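Local coordinates for sugar-phosphate aldolase (Thermotoga maritima, PDB 1PVT), which belongs to the class II aldolase and adducin family, an alpha/beta fold in which helices pack about a mixed beta sheet, at residues P152-L155 against I156-Q160; E142-P145 against K146-K149; I212-K215 against A216-L220. One frame throughout, in Å; residues are numbered along the deposited sequence.

Contact 1. Residues P152-L155 against I156-Q160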
# COMPACT_ATOMS: atom_id res chain seq x y z
N PRO A 152 8.27 -5.90 20.86
CA PRO A 152 9.36 -6.15 19.92
C PRO A 152 8.88 -6.19 18.48
O PRO A 152 9.36 -5.44 17.64
CB PRO A 152 9.91 -7.48 20.41
CG PRO A 152 9.79 -7.32 21.91
CD PRO A 152 8.40 -6.73 22.07
N GLU A 153 7.92 -7.06 18.20
CA GLU A 153 7.36 -7.20 16.86
C GLU A 153 7.46 -5.97 15.96
O GLU A 153 7.75 -6.10 14.77
CB GLU A 153 5.90 -7.64 16.96
CG GLU A 153 5.70 -9.16 17.06
CD GLU A 153 5.37 -9.78 15.71
OE1 GLU A 153 4.19 -9.68 15.27
OE2 GLU A 153 6.28 -10.37 15.07
N VAL A 154 7.22 -4.78 16.50
CA VAL A 154 7.27 -3.58 15.68
C VAL A 154 8.69 -3.22 15.26
O VAL A 154 8.99 -3.08 14.07
CB VAL A 154 6.71 -2.38 16.42
CG1 VAL A 154 6.48 -1.24 15.44
CG2 VAL A 154 5.45 -2.76 17.13
N LEU A 155 9.55 -3.07 16.26
CA LEU A 155 10.97 -2.73 16.10
C LEU A 155 11.59 -3.49 14.93
O LEU A 155 12.19 -2.90 14.03
CB LEU A 155 11.71 -3.06 17.40
CG LEU A 155 10.86 -2.97 18.69
CD1 LEU A 155 11.68 -3.38 19.91
CD2 LEU A 155 10.34 -1.56 18.85
N ILE A 156 11.43 -4.81 14.96
CA ILE A 156 11.94 -5.71 13.93
C ILE A 156 11.46 -5.31 12.54
O ILE A 156 12.27 -5.09 11.64
CB ILE A 156 11.47 -7.16 14.19
CG1 ILE A 156 12.01 -7.66 15.53
CG2 ILE A 156 11.91 -8.06 13.04
CD1 ILE A 156 11.45 -9.00 15.96
N PHE A 157 10.15 -5.25 12.35
CA PHE A 157 9.62 -4.90 11.04
C PHE A 157 9.83 -3.42 10.71
O PHE A 157 9.76 -3.02 9.55
CB PHE A 157 8.14 -5.26 10.97
CG PHE A 157 7.86 -6.74 10.98
CD1 PHE A 157 8.15 -7.51 12.11
CD2 PHE A 157 7.30 -7.37 9.87
CE1 PHE A 157 7.87 -8.88 12.13
CE2 PHE A 157 7.01 -8.74 9.88
CZ PHE A 157 7.30 -9.50 11.02
N PHE A 158 10.07 -2.61 11.73
CA PHE A 158 10.29 -1.18 11.51
C PHE A 158 11.48 -0.74 12.31
O PHE A 158 11.34 -0.05 13.33
CB PHE A 158 9.08 -0.38 11.92
CG PHE A 158 7.82 -0.93 11.39
CD1 PHE A 158 7.13 -1.91 12.09
CD2 PHE A 158 7.35 -0.53 10.15
CE1 PHE A 158 5.99 -2.48 11.56
CE2 PHE A 158 6.22 -1.10 9.61
CZ PHE A 158 5.53 -2.08 10.31
N PRO A 159 12.67 -1.16 11.88
CA PRO A 159 13.92 -0.80 12.55
C PRO A 159 14.05 0.72 12.61
O PRO A 159 14.39 1.29 13.64
CB PRO A 159 14.98 -1.45 11.67
CG PRO A 159 14.26 -2.66 11.15
CD PRO A 159 12.93 -2.08 10.77
N GLN A 160 13.75 1.38 11.49
CA GLN A 160 13.83 2.84 11.46
C GLN A 160 12.57 3.48 12.06
O GLN A 160 12.63 4.57 12.65
CB GLN A 160 14.02 3.34 10.02
CG GLN A 160 15.48 3.46 9.56
CD GLN A 160 16.20 2.12 9.44
OE1 GLN A 160 16.50 1.47 10.46
NE2 GLN A 160 16.47 1.69 8.21
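Val-154 and Phe-158, one helical turn apart, meet where the helix 152-157 gives way to a turn. The methyl CG1 of Val-154 comes within 3.5 Å of CD1 of Phe-158, and Val-154 crosses the phenylalanine at a slant. CG1 gets there by standing anti to the Val-154 nitrogen (chi1 -166°). The Val-154 carbonyl approaches the same ring close to its plane, with O 3.0 Å from CD1 of Phe-158. That oxygen also accepts the Phe-158 amide: N of Phe-158 to O of Val-154 is 2.6 Å, short but bent, with an N-H...O angle of 137°. One carbonyl therefore faces both the amide and the ring edge of the same residue.

Glu-153 and Phe-157 repeat the one-turn spacing on another side of the helix. Their side chains run side by side, carboxylate and ring planes 77° apart, and OE2 of Glu-153 reaches to 3.7 Å from CE1 of Phe-157. The backbone O of Glu-153 lies obliquely to this ring, 3.0 Å from its CD1.

Behind these contacts stands the helix end itself. Ile-156 N to Pro-152 O is a weak, long bond of 3.4 Å. Phe-158 is the first residue with non-helical backbone torsions, and Pro-159 next to it has no amide hydrogen to continue the ladder.

Outward, the helix 152-157 packs on the helix 203-224: Glu-153 and Phe-157 touch Ile-212, while Phe-158 reaches Arg-209 and Leu-213. Val-154 touches Ala-216 of that helix as well as Met-148, while Leu-155 reaches Lys-149, both of these latter partners lying just after the preceding short helix 144-147.

Contact 2. Residues E142-P145 against K146-K149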
# COMPACT_ATOMS: atom_id res chain seq x y z
N GLU A 142 2.60 12.42 19.55
CA GLU A 142 3.32 12.03 20.75
C GLU A 142 3.08 10.60 21.27
O GLU A 142 3.55 10.24 22.34
CB GLU A 142 3.02 13.03 21.88
CG GLU A 142 3.49 14.45 21.59
CD GLU A 142 5.00 14.56 21.40
OE1 GLU A 142 5.75 14.12 22.30
OE2 GLU A 142 5.43 15.09 20.35
N LEU A 143 2.35 9.79 20.50
CA LEU A 143 2.06 8.42 20.92
C LEU A 143 2.80 7.43 20.05
O LEU A 143 3.25 6.39 20.52
CB LEU A 143 0.56 8.16 20.81
CG LEU A 143 -0.29 9.08 21.68
CD1 LEU A 143 -1.70 9.12 21.15
CD2 LEU A 143 -0.25 8.58 23.11
N LEU A 144 2.89 7.77 18.77
CA LEU A 144 3.58 6.94 17.80
C LEU A 144 4.86 6.36 18.36
O LEU A 144 5.16 5.19 18.14
CB LEU A 144 3.93 7.77 16.57
CG LEU A 144 2.90 7.78 15.46
CD1 LEU A 144 3.40 8.62 14.31
CD2 LEU A 144 2.67 6.37 15.00
N PRO A 145 5.63 7.17 19.08
CA PRO A 145 6.89 6.69 19.66
C PRO A 145 6.71 5.52 20.62
O PRO A 145 7.29 4.45 20.43
CB PRO A 145 7.42 7.93 20.37
CG PRO A 145 6.87 9.06 19.53
CD PRO A 145 5.46 8.62 19.31
N LYS A 146 5.92 5.73 21.66
CA LYS A 146 5.69 4.66 22.61
C LYS A 146 4.98 3.53 21.89
O LYS A 146 5.20 2.36 22.19
CB LYS A 146 4.87 5.17 23.82
CG LYS A 146 5.66 6.10 24.79
CD LYS A 146 6.67 5.35 25.69
CE LYS A 146 7.92 4.87 24.93
NZ LYS A 146 8.85 4.02 25.75
N MSE A 147 4.13 3.87 20.92
CA MSE A 147 3.43 2.85 20.17
C MSE A 147 4.44 2.03 19.39
O MSE A 147 4.27 0.84 19.19
CB MSE A 147 2.44 3.46 19.17
CG MSE A 147 1.65 2.40 18.43
SE MSE A 147 0.88 2.94 16.73
CE MSE A 147 -0.82 3.61 17.34
N MSE A 148 5.50 2.69 18.97
CA MSE A 148 6.54 2.04 18.19
C MSE A 148 7.40 1.07 18.96
O MSE A 148 8.34 0.50 18.41
CB MSE A 148 7.41 3.09 17.51
CG MSE A 148 6.73 3.79 16.35
SE MSE A 148 5.97 2.50 15.12
CE MSE A 148 4.15 2.52 15.75
N LYS A 149 7.10 0.88 20.24
CA LYS A 149 7.89 -0.06 21.03
C LYS A 149 7.01 -0.73 22.06
O LYS A 149 7.46 -1.05 23.16
CB LYS A 149 9.06 0.66 21.71
CG LYS A 149 10.23 -0.29 22.06
CD LYS A 149 11.56 0.46 22.29
CE LYS A 149 12.75 -0.51 22.38
NZ LYS A 149 14.07 0.17 22.54
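The amide of Met-147 donates to the carbonyl oxygen of Leu-143, with N to O at 2.7 Å and an N-H...O angle of 162°, a nearly straight bond that spans the first turn of the helix 144-147. The next amide is held less well. N of Met-148 makes two weak bonds, at 2.7 Å to O of Leu-144, an oxygen whose position is less certain, and at 2.9 Å to O of Pro-145. An amide split between the carbonyls three and four residues back is a common sign that a helix is tightening or ending, and here the next backbone bond, from Lys-149 N to Lys-146 O at 3.1 Å, reaches back only three residues.

The motif is thus little more than one helical turn. Pro-145 sits in its opening turn, a position that suits proline because amides there have no earlier carbonyl of the helix to bond to. Within the class II aldolase and adducin fold, this turn precedes the helix 152-157 in the chain and lies against the long helix 203-224.

Both methionines are modelled as selenomethionine. Leu-144 and Met-148 run alongside each other in the same direction, and the methyl CD2 of Leu-144 is 4.2 Å from CE of Met-148. That same methyl lies 4.2 Å from SE of Met-147, so one leucine branch meets two selenomethionines loosely. Met-147 extends from the helix with CG anti to its nitrogen (chi1 -177°), a course that takes it to Leu-131, Leu-134, Ala-216, Ala-217 and Leu-220. Leu-143 joins it against Leu-134 and Leu-220, whereas Leu-144 and Met-148 both touch Ile-162. Lys-146, on an exposed side, bends at chi2 and chi3 and touches Pro-230.

Contact 3. Residues I212-K215 against A216-L220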
# COMPACT_ATOMS: atom_id res chain seq x y z
N ILE A 212 0.84 -6.04 12.07
CA ILE A 212 1.66 -5.62 13.21
C ILE A 212 1.38 -4.17 13.63
O ILE A 212 1.14 -3.92 14.81
CB ILE A 212 3.17 -5.84 12.90
CG1 ILE A 212 3.42 -7.35 12.83
CG2 ILE A 212 4.04 -5.23 13.98
CD1 ILE A 212 4.79 -7.73 12.38
N LEU A 213 1.39 -3.23 12.69
CA LEU A 213 1.10 -1.86 13.06
C LEU A 213 -0.25 -1.80 13.77
O LEU A 213 -0.40 -1.15 14.80
CB LEU A 213 1.06 -0.96 11.83
CG LEU A 213 2.43 -0.48 11.36
CD1 LEU A 213 2.24 0.62 10.33
CD2 LEU A 213 3.25 0.05 12.54
N GLU A 214 -1.23 -2.48 13.20
CA GLU A 214 -2.56 -2.51 13.78
C GLU A 214 -2.53 -3.02 15.21
O GLU A 214 -3.08 -2.41 16.12
CB GLU A 214 -3.47 -3.43 12.97
CG GLU A 214 -4.73 -2.79 12.43
CD GLU A 214 -5.44 -1.92 13.44
OE1 GLU A 214 -4.92 -0.83 13.75
OE2 GLU A 214 -6.53 -2.32 13.91
N LYS A 215 -1.88 -4.17 15.39
CA LYS A 215 -1.80 -4.78 16.70
C LYS A 215 -1.24 -3.79 17.69
O LYS A 215 -1.80 -3.62 18.77
CB LYS A 215 -0.93 -6.03 16.65
CG LYS A 215 -1.28 -7.01 17.73
CD LYS A 215 -0.92 -8.43 17.33
CE LYS A 215 -1.43 -9.48 18.35
NZ LYS A 215 -1.31 -10.89 17.84
N ALA A 216 -0.15 -3.12 17.33
CA ALA A 216 0.46 -2.15 18.23
C ALA A 216 -0.51 -1.03 18.53
O ALA A 216 -0.61 -0.58 19.66
CB ALA A 216 1.70 -1.58 17.62
N ALA A 217 -1.22 -0.58 17.51
CA ALA A 217 -2.17 0.50 17.71
C ALA A 217 -3.23 0.01 18.67
O ALA A 217 -3.59 0.69 19.62
CB ALA A 217 -2.81 0.88 16.41
N GLU A 218 -3.72 -1.20 18.41
CA GLU A 218 -4.76 -1.78 19.24
C GLU A 218 -4.33 -1.94 20.69
O GLU A 218 -5.12 -1.67 21.60
CB GLU A 218 -5.18 -3.12 18.67
CG GLU A 218 -6.43 -3.65 19.32
CD GLU A 218 -7.12 -4.67 18.46
OE1 GLU A 218 -6.59 -4.98 17.37
OE2 GLU A 218 -8.20 -5.15 18.88
N ILE A 219 -3.10 -2.38 20.90
CA ILE A 219 -2.58 -2.55 22.25
C ILE A 219 -2.47 -1.19 22.93
O ILE A 219 -2.83 -1.03 24.09
CB ILE A 219 -1.18 -3.20 22.24
CG1 ILE A 219 -1.26 -4.60 21.63
CG2 ILE A 219 -0.64 -3.31 23.65
CD1 ILE A 219 0.08 -5.30 21.53
N LEU A 220 -1.96 -0.20 22.20
CA LEU A 220 -1.82 1.15 22.75
C LEU A 220 -3.17 1.63 23.23
O LEU A 220 -3.34 2.02 24.39
CB LEU A 220 -1.32 2.11 21.68
CG LEU A 220 -1.15 3.55 22.14
CD1 LEU A 220 0.05 3.63 23.07
CD2 LEU A 220 -0.94 4.46 20.96
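Backbone bonds tie Ala-216 to Ile-212 and carry on through three more residues as a regular alpha-helical ladder. N of Ala-216 lies 2.9 Å from O of Ile-212, N of Ala-217 2.9 Å from O of Leu-213, N of Glu-218 2.7 Å from O of Glu-214, and N of Ile-219 2.8 Å from O of Lys-215. All four are close to straight, with N-H...O angles from 157° to 169°.

Side-chain carbons meet oxygens across the turn, with little carbon-to-carbon packing. CG1 of Ile-219 rests 3.1 Å from O of Lys-215, and the methyl CB of Ala-217 meets OE1 of Glu-214 at 3.8 Å. The small size of the alanines is consistent with the close approach of other helices: Met-147 touches both, Val-154 reaches Ala-216, and Leu-131 packs on Ala-217.

Charge enters through two acids, OE2 of Glu-214 being 4.4 Å from OE1 of Glu-218. The buried Glu-214 bends at chi2 and is held by Asn-130 ND2 at OE2 and, weakly, by Leu-131 N at OE1. Those bonds, made near the start of the helix 129-134, probably offset the repulsion between the acids and fix the rotation of the Glu-214 carboxylate.

How the contacts relate
All three contacts belong to one group of packed helices, with the helix 203-224 of contact 3 touching both others. Contact 3 is mostly buried and lies mid-helix, where the backbone ladder is regular and a buried acid is hydrogen-bonded to the helix 129-134. Contacts 1 and 2 are partly exposed and fall at helix ends, where some bonds are weak or bent, consistent with short helices that end there. Contact 1 presents rings and a glutamate to contact 3, CE1 of Phe-157 coming 3.3 Å from CD1 of Ile-212. Contact 2 instead offers a long, buried selenomethionine side chain, with CE of Met-147 3.4 Å from CA of Ala-217. The two short helices, consecutive in the chain, also touch each other.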